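Local coordinates for protein beta-lactamase (Nostoc sp., PDB 6NHS) that probably hydrolyses the amide bond of beta-lactam antibiotics, as a serine enzyme of class D, at residues Ser63-Phe68 against Asp149-Glu154; Ala73-Val78 against Leu176-Arg181. All coordinates share one frame; numbering follows the deposited sequence.

Both contacts use helix 65-76, one at each end. Interaction 1 takes the start of the helix and the short 3-10 segment leading into it, with Ser-63 and Lys-66 in an SxxK pattern that probably marks the active site, and sets them against Asp-149 to Glu-154. Interaction 2 takes the last turn and the residues after it, and sets them against the entry to helix 180-189. The centres of the two contacts lie about 17 Å apart. Interaction 1 is buried, its centre about 9 Å from the centre of the chain; interaction 2 is partly buried, about 17 Å from the centre of the chain. Each holds a formate: the first bonded to Lys-66, the second to Ser-179 and Arg-181.

Interaction 1 (Ser63-Phe68 against Asp149-Glu154). With FMT (formic acid), chain K.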
loop_
_atom_site.group_PDB
_atom_site.type_symbol
_atom_site.label_atom_id
_atom_site.label_comp_id
_atom_site.label_asym_id
_atom_site.label_seq_id
_atom_site.Cartn_x
_atom_site.Cartn_y
_atom_site.Cartn_z
ATOM N N SER A 63 3.632 3.284 -4.571
ATOM C CA SER A 63 2.321 2.771 -4.950
ATOM C C SER A 63 1.476 2.307 -3.770
ATOM O O SER A 63 0.273 2.104 -3.961
ATOM C CB SER A 63 2.459 1.615 -5.947
ATOM O OG SER A 63 2.714 2.114 -7.250
ATOM N N THR A 64 2.049 2.102 -2.573
ATOM C CA THR A 64 1.189 1.769 -1.439
ATOM C C THR A 64 0.215 2.894 -1.131
ATOM O O THR A 64 -0.827 2.655 -0.509
ATOM C CB THR A 64 2.000 1.442 -0.174
ATOM O OG1 THR A 64 2.686 2.609 0.307
ATOM C CG2 THR A 64 2.988 0.336 -0.450
ATOM N N PHE A 65 0.533 4.114 -1.559
ATOM C CA PHE A 65 -0.372 5.238 -1.367
ATOM C C PHE A 65 -1.666 5.068 -2.149
ATOM O O PHE A 65 -2.653 5.742 -1.839
ATOM C CB PHE A 65 0.328 6.539 -1.769
ATOM C CG PHE A 65 -0.464 7.776 -1.455
ATOM C CD1 PHE A 65 -0.667 8.165 -0.142
ATOM C CD2 PHE A 65 -1.005 8.546 -2.475
ATOM C CE1 PHE A 65 -1.401 9.302 0.157
ATOM C CE2 PHE A 65 -1.742 9.686 -2.188
ATOM C CZ PHE A 65 -1.939 10.066 -0.866
ATOM N N LYS A 66 -1.689 4.175 -3.147
ATOM C CA LYS A 66 -2.914 3.947 -3.910
ATOM C C LYS A 66 -4.063 3.499 -3.015
ATOM O O LYS A 66 -5.230 3.736 -3.348
ATOM C CB LYS A 66 -2.674 2.910 -5.013
ATOM C CG LYS A 66 -1.807 3.395 -6.168
ATOM C CD LYS A 66 -1.772 2.351 -7.292
ATOM C CE LYS A 66 -1.113 2.900 -8.556
ATOM N NZ LYS A 66 0.362 3.040 -8.441
ATOM N N ILE A 67 -3.761 2.850 -1.886
ATOM C CA ILE A 67 -4.822 2.456 -0.959
ATOM C C ILE A 67 -5.520 3.691 -0.402
ATOM O O ILE A 67 -6.750 3.808 -0.453
ATOM C CB ILE A 67 -4.259 1.574 0.170
ATOM C CG1 ILE A 67 -3.659 0.279 -0.393
ATOM C CG2 ILE A 67 -5.350 1.273 1.199
ATOM C CD1 ILE A 67 -2.843 -0.513 0.647
ATOM N N PHE A 68 -4.737 4.635 0.127
ATOM C CA PHE A 68 -5.295 5.886 0.637
ATOM C C PHE A 68 -5.948 6.695 -0.480
ATOM O O PHE A 68 -7.065 7.201 -0.327
ATOM C CB PHE A 68 -4.191 6.695 1.316
ATOM C CG PHE A 68 -4.649 8.017 1.863
ATOM C CD1 PHE A 68 -4.659 9.148 1.065
ATOM C CD2 PHE A 68 -5.061 8.127 3.182
ATOM C CE1 PHE A 68 -5.082 10.371 1.570
ATOM C CE2 PHE A 68 -5.479 9.347 3.694
ATOM C CZ PHE A 68 -5.494 10.465 2.883
ATOM N N ASP A 149 0.413 15.872 -7.839
ATOM C CA ASP A 149 0.427 14.602 -8.560
ATOM C C ASP A 149 1.725 13.824 -8.373
ATOM O O ASP A 149 1.987 12.886 -9.135
ATOM C CB ASP A 149 0.157 14.827 -10.051
ATOM C CG ASP A 149 1.212 15.685 -10.713
ATOM O OD1 ASP A 149 2.039 16.272 -9.990
ATOM O OD2 ASP A 149 1.213 15.772 -11.961
ATOM N N ARG A 150 2.543 14.176 -7.377
ATOM C CA ARG A 150 3.780 13.430 -7.171
ATOM C C ARG A 150 4.255 13.373 -5.725
ATOM O O ARG A 150 5.314 12.785 -5.483
ATOM C CB ARG A 150 4.892 14.021 -8.053
ATOM C CG ARG A 150 5.230 15.477 -7.768
ATOM C CD ARG A 150 6.361 15.946 -8.673
ATOM N NE ARG A 150 6.050 17.190 -9.371
ATOM C CZ ARG A 150 6.648 18.354 -9.132
ATOM N NH1 ARG A 150 7.602 18.439 -8.214
ATOM N NH2 ARG A 150 6.298 19.433 -9.819
ATOM N N PHE A 151 3.519 13.926 -4.756
ATOM C CA PHE A 151 4.052 14.021 -3.398
ATOM C C PHE A 151 4.313 12.649 -2.782
ATOM O O PHE A 151 5.167 12.527 -1.898
ATOM C CB PHE A 151 3.110 14.834 -2.506
ATOM C CG PHE A 151 1.717 14.264 -2.396
ATOM C CD1 PHE A 151 1.416 13.305 -1.439
ATOM C CD2 PHE A 151 0.704 14.701 -3.246
ATOM C CE1 PHE A 151 0.132 12.782 -1.334
ATOM C CE2 PHE A 151 -0.585 14.188 -3.140
ATOM C CZ PHE A 151 -0.870 13.225 -2.188
ATOM N N TRP A 152 3.605 11.611 -3.226
ATOM C CA TRP A 152 3.814 10.273 -2.683
ATOM C C TRP A 152 4.878 9.491 -3.444
ATOM O O TRP A 152 5.291 8.420 -2.983
ATOM C CB TRP A 152 2.494 9.484 -2.678
ATOM C CG TRP A 152 1.985 9.133 -4.046
ATOM C CD1 TRP A 152 2.196 7.964 -4.715
ATOM C CD2 TRP A 152 1.191 9.957 -4.917
ATOM N NE1 TRP A 152 1.586 8.005 -5.944
ATOM C CE2 TRP A 152 0.961 9.216 -6.095
ATOM C CE3 TRP A 152 0.651 11.245 -4.812
ATOM C CZ2 TRP A 152 0.210 9.714 -7.162
ATOM C CZ3 TRP A 152 -0.094 11.745 -5.875
ATOM C CH2 TRP A 152 -0.306 10.981 -7.032
ATOM N N LEU A 153 5.332 10.005 -4.587
ATOM C CA LEU A 153 6.357 9.380 -5.414
ATOM C C LEU A 153 7.735 9.988 -5.205
ATOM O O LEU A 153 8.735 9.266 -5.186
ATOM C CB LEU A 153 5.981 9.503 -6.894
ATOM C CG LEU A 153 4.624 8.920 -7.290
ATOM C CD1 LEU A 153 4.179 9.448 -8.654
ATOM C CD2 LEU A 153 4.709 7.411 -7.299
ATOM N N GLU A 154 7.810 11.309 -5.065
ATOM C CA GLU A 154 9.077 11.999 -4.902
ATOM C C GLU A 154 9.230 12.663 -3.545
ATOM O O GLU A 154 10.332 13.122 -3.223
ATOM C CB GLU A 154 9.247 13.062 -5.997
ATOM C CG GLU A 154 9.123 12.520 -7.401
ATOM C CD GLU A 154 9.127 13.616 -8.452
ATOM O OE1 GLU A 154 9.289 14.801 -8.081
ATOM O OE2 GLU A 154 8.967 13.289 -9.646
HETATM C C FMT K . 1.082 5.932 -8.021
HETATM O O1 FMT K . -0.071 6.000 -7.674
HETATM O O2 FMT K . 1.806 5.004 -7.657
#
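The Phe-65 ring packs against both Phe-151 and Trp-152, and these three buried side chains make up the tight part of the contact. Phe-65 CD2 stands 3.4 Å from Trp-152 CG, over one face of the indole but toward the rim; the Phe-65 ring and the five-membered ring of Trp-152 are 23° apart in plane and slid so far that they barely overlap. With Phe-151 the pair is offset edge-to-face at 80°, the edge of Phe-151 turned toward the face of Phe-65, and Phe-151 CE1 lies 3.4 Å from Phe-65 CZ. Phe-151 and Trp-152 also pack on one another: each CG sits between backbone N and carbonyl carbon, which brings Trp-152 CE3 over the centre of the Phe-151 ring. Tyr-137 meets Phe-65 edge-to-face as well and extends the aromatic cluster. Ser-63 and Lys-66 have the spacing of the SxxK motif of serine beta-lactamases, in which the serine is the nucleophile; here Lys-66 NZ donates to Ser-63 OG at 2.8 Å. On this partly exposed side the segments separate, and a formate bridges the interval. Lys-66, bent at its last torsion (chi4 73°), gives it a hydrogen bond, NZ to O2 at 2.6 Å. Trp-152 receives it at the indole edge, NE1 3.1 Å from formate O1, and Leu-153 CD2 borders it 3.8 Å from O2.

Interaction 2 (Ala73-Val78 against Leu176-Arg181); sequences ALETGV and LPFSQR. With FMT (formic acid), chain I.
Glu-75 reaches from the last turn of helix 65-76 to the backbone of Ser-179, and the hydrogen bond there is direct: Ser-179 N donates to Glu-75 OE1 over 2.9 Å, nearly straight at 167°. The N-H arrives from above the carboxylate plane, 41° out of it. A bend at chi2 (66°) turns the carboxylate of Glu-75 toward Ser-179, and the same OE1 is also bonded to Thr-182 OG1. Van der Waals contact is slighter. Glu-75 CB lies 3.8 Å from Phe-178 CD1, at the edge of the ring and near its plane, while Glu-75 CG passes Pro-177 O, the carbonyl oxygen of the residue at the centre of an inverse gamma turn. Ser-179 is the N-cap of helix 180-189, its side chain capping a backbone N further on, so the carboxylate of one helix's C-terminal turn is joined to the residue that starts the other. Mediated contacts complete the junction. Ser-179 OG donates to formate O2 at 2.9 Å, and Thr-182 OG1 bonds to the formate too. Arg-181, extended from CG to NE, lays the edge of its guanidinium against the formate, NH1 to O1 at 2.7 Å. A water links the same NH1, 3.2 Å away, to Leu-74 O at 2.7 Å, and Arg-181 NH2 is bonded to Ser-80 O.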
loop_
_atom_site.group_PDB
_atom_site.type_symbol
_atom_site.label_atom_id
_atom_site.label_comp_id
_atom_site.label_asym_id
_atom_site.label_seq_id
_atom_site.Cartn_x
_atom_site.Cartn_y
_atom_site.Cartn_z
ATOM N N ALA A 73 -10.540 9.276 -3.341
ATOM C CA ALA A 73 -11.101 9.497 -4.671
ATOM C C ALA A 73 -12.554 9.050 -4.730
ATOM O O ALA A 73 -13.415 9.764 -5.253
ATOM C CB ALA A 73 -10.265 8.761 -5.721
ATOM N N LEU A 74 -12.844 7.863 -4.199
ATOM C CA LEU A 74 -14.220 7.377 -4.173
ATOM C C LEU A 74 -15.081 8.201 -3.227
ATOM O O LEU A 74 -16.228 8.529 -3.552
ATOM C CB LEU A 74 -14.249 5.899 -3.770
ATOM C CG LEU A 74 -13.745 4.938 -4.856
ATOM C CD1 LEU A 74 -13.382 3.574 -4.236
ATOM C CD2 LEU A 74 -14.778 4.778 -5.975
ATOM N N GLU A 75 -14.549 8.543 -2.051
ATOM C CA GLU A 75 -15.346 9.278 -1.074
ATOM C C GLU A 75 -15.731 10.658 -1.592
ATOM O O GLU A 75 -16.872 11.100 -1.406
ATOM C CB GLU A 75 -14.589 9.400 0.249
ATOM C CG GLU A 75 -15.450 9.916 1.389
ATOM C CD GLU A 75 -16.552 8.946 1.775
ATOM O OE1 GLU A 75 -16.399 7.729 1.533
ATOM O OE2 GLU A 75 -17.574 9.396 2.325
ATOM N N THR A 76 -14.788 11.365 -2.226
ATOM C CA THR A 76 -15.073 12.681 -2.787
ATOM C C THR A 76 -15.871 12.597 -4.074
ATOM O O THR A 76 -16.422 13.610 -4.514
ATOM C CB THR A 76 -13.779 13.447 -3.075
ATOM O OG1 THR A 76 -12.963 12.679 -3.973
ATOM C CG2 THR A 76 -13.008 13.730 -1.779
ATOM N N GLY A 77 -15.911 11.429 -4.704
ATOM C CA GLY A 77 -16.659 11.270 -5.929
ATOM C C GLY A 77 -15.939 11.702 -7.182
ATOM O O GLY A 77 -16.585 11.853 -8.225
ATOM N N VAL A 78 -14.615 11.893 -7.133
ATOM C CA VAL A 78 -13.911 12.224 -8.367
ATOM C C VAL A 78 -13.810 11.003 -9.271
ATOM O O VAL A 78 -13.534 11.140 -10.470
ATOM C CB VAL A 78 -12.521 12.832 -8.086
ATOM C CG1 VAL A 78 -12.634 14.027 -7.092
ATOM C CG2 VAL A 78 -11.551 11.785 -7.597
ATOM N N LEU A 176 -12.125 5.473 10.016
ATOM C CA LEU A 176 -11.715 6.537 9.118
ATOM C C LEU A 176 -12.935 7.188 8.478
ATOM O O LEU A 176 -14.025 6.605 8.452
ATOM C CB LEU A 176 -10.768 5.976 8.050
ATOM C CG LEU A 176 -9.513 5.320 8.638
ATOM C CD1 LEU A 176 -8.547 4.911 7.545
ATOM C CD2 LEU A 176 -8.839 6.254 9.642
ATOM N N PRO A 177 -12.792 8.414 7.952
ATOM C CA PRO A 177 -13.967 9.136 7.426
ATOM C C PRO A 177 -14.334 8.707 6.010
ATOM O O PRO A 177 -14.341 9.506 5.069
ATOM C CB PRO A 177 -13.505 10.598 7.497
ATOM C CG PRO A 177 -12.041 10.514 7.211
ATOM C CD PRO A 177 -11.579 9.254 7.929
ATOM N N PHE A 178 -14.636 7.419 5.849
ATOM C CA PHE A 178 -15.062 6.867 4.572
ATOM C C PHE A 178 -16.334 6.058 4.777
ATOM O O PHE A 178 -16.477 5.344 5.775
ATOM C CB PHE A 178 -13.964 5.991 3.932
ATOM C CG PHE A 178 -12.643 6.697 3.791
ATOM C CD1 PHE A 178 -12.505 7.774 2.925
ATOM C CD2 PHE A 178 -11.546 6.302 4.545
ATOM C CE1 PHE A 178 -11.301 8.435 2.806
ATOM C CE2 PHE A 178 -10.329 6.952 4.418
ATOM C CZ PHE A 178 -10.207 8.023 3.551
ATOM N N SER A 179 -17.261 6.192 3.835
ATOM C CA SER A 179 -18.524 5.478 3.907
ATOM C C SER A 179 -18.303 3.980 3.736
ATOM O O SER A 179 -17.283 3.534 3.203
ATOM C CB SER A 179 -19.478 5.978 2.827
ATOM O OG SER A 179 -19.021 5.558 1.549
ATOM N N GLN A 180 -19.294 3.200 4.184
ATOM C CA GLN A 180 -19.236 1.749 4.008
ATOM C C GLN A 180 -19.090 1.372 2.536
ATOM O O GLN A 180 -18.385 0.412 2.197
ATOM C CB GLN A 180 -20.483 1.096 4.606
ATOM C CG GLN A 180 -20.429 -0.430 4.633
ATOM C CD GLN A 180 -19.305 -0.952 5.510
ATOM O OE1 GLN A 180 -19.261 -0.675 6.705
ATOM N NE2 GLN A 180 -18.381 -1.701 4.915
ATOM N N ARG A 181 -19.754 2.112 1.646
ATOM C CA ARG A 181 -19.605 1.857 0.216
ATOM C C ARG A 181 -18.157 2.038 -0.223
ATOM O O ARG A 181 -17.604 1.200 -0.942
ATOM C CB ARG A 181 -20.530 2.783 -0.575
ATOM C CG ARG A 181 -20.355 2.718 -2.086
ATOM C CD ARG A 181 -21.203 3.787 -2.760
ATOM N NE ARG A 181 -21.150 3.695 -4.217
ATOM C CZ ARG A 181 -20.248 4.310 -4.976
ATOM N NH1 ARG A 181 -19.312 5.068 -4.420
ATOM N NH2 ARG A 181 -20.281 4.163 -6.292
HETATM C C FMT I . -19.053 7.044 -1.658
HETATM O O1 FMT I . -18.610 5.934 -1.966
HETATM O O2 FMT I . -19.741 7.273 -0.659
HETATM O O HOH W 1 -17.658 7.474 -5.610
#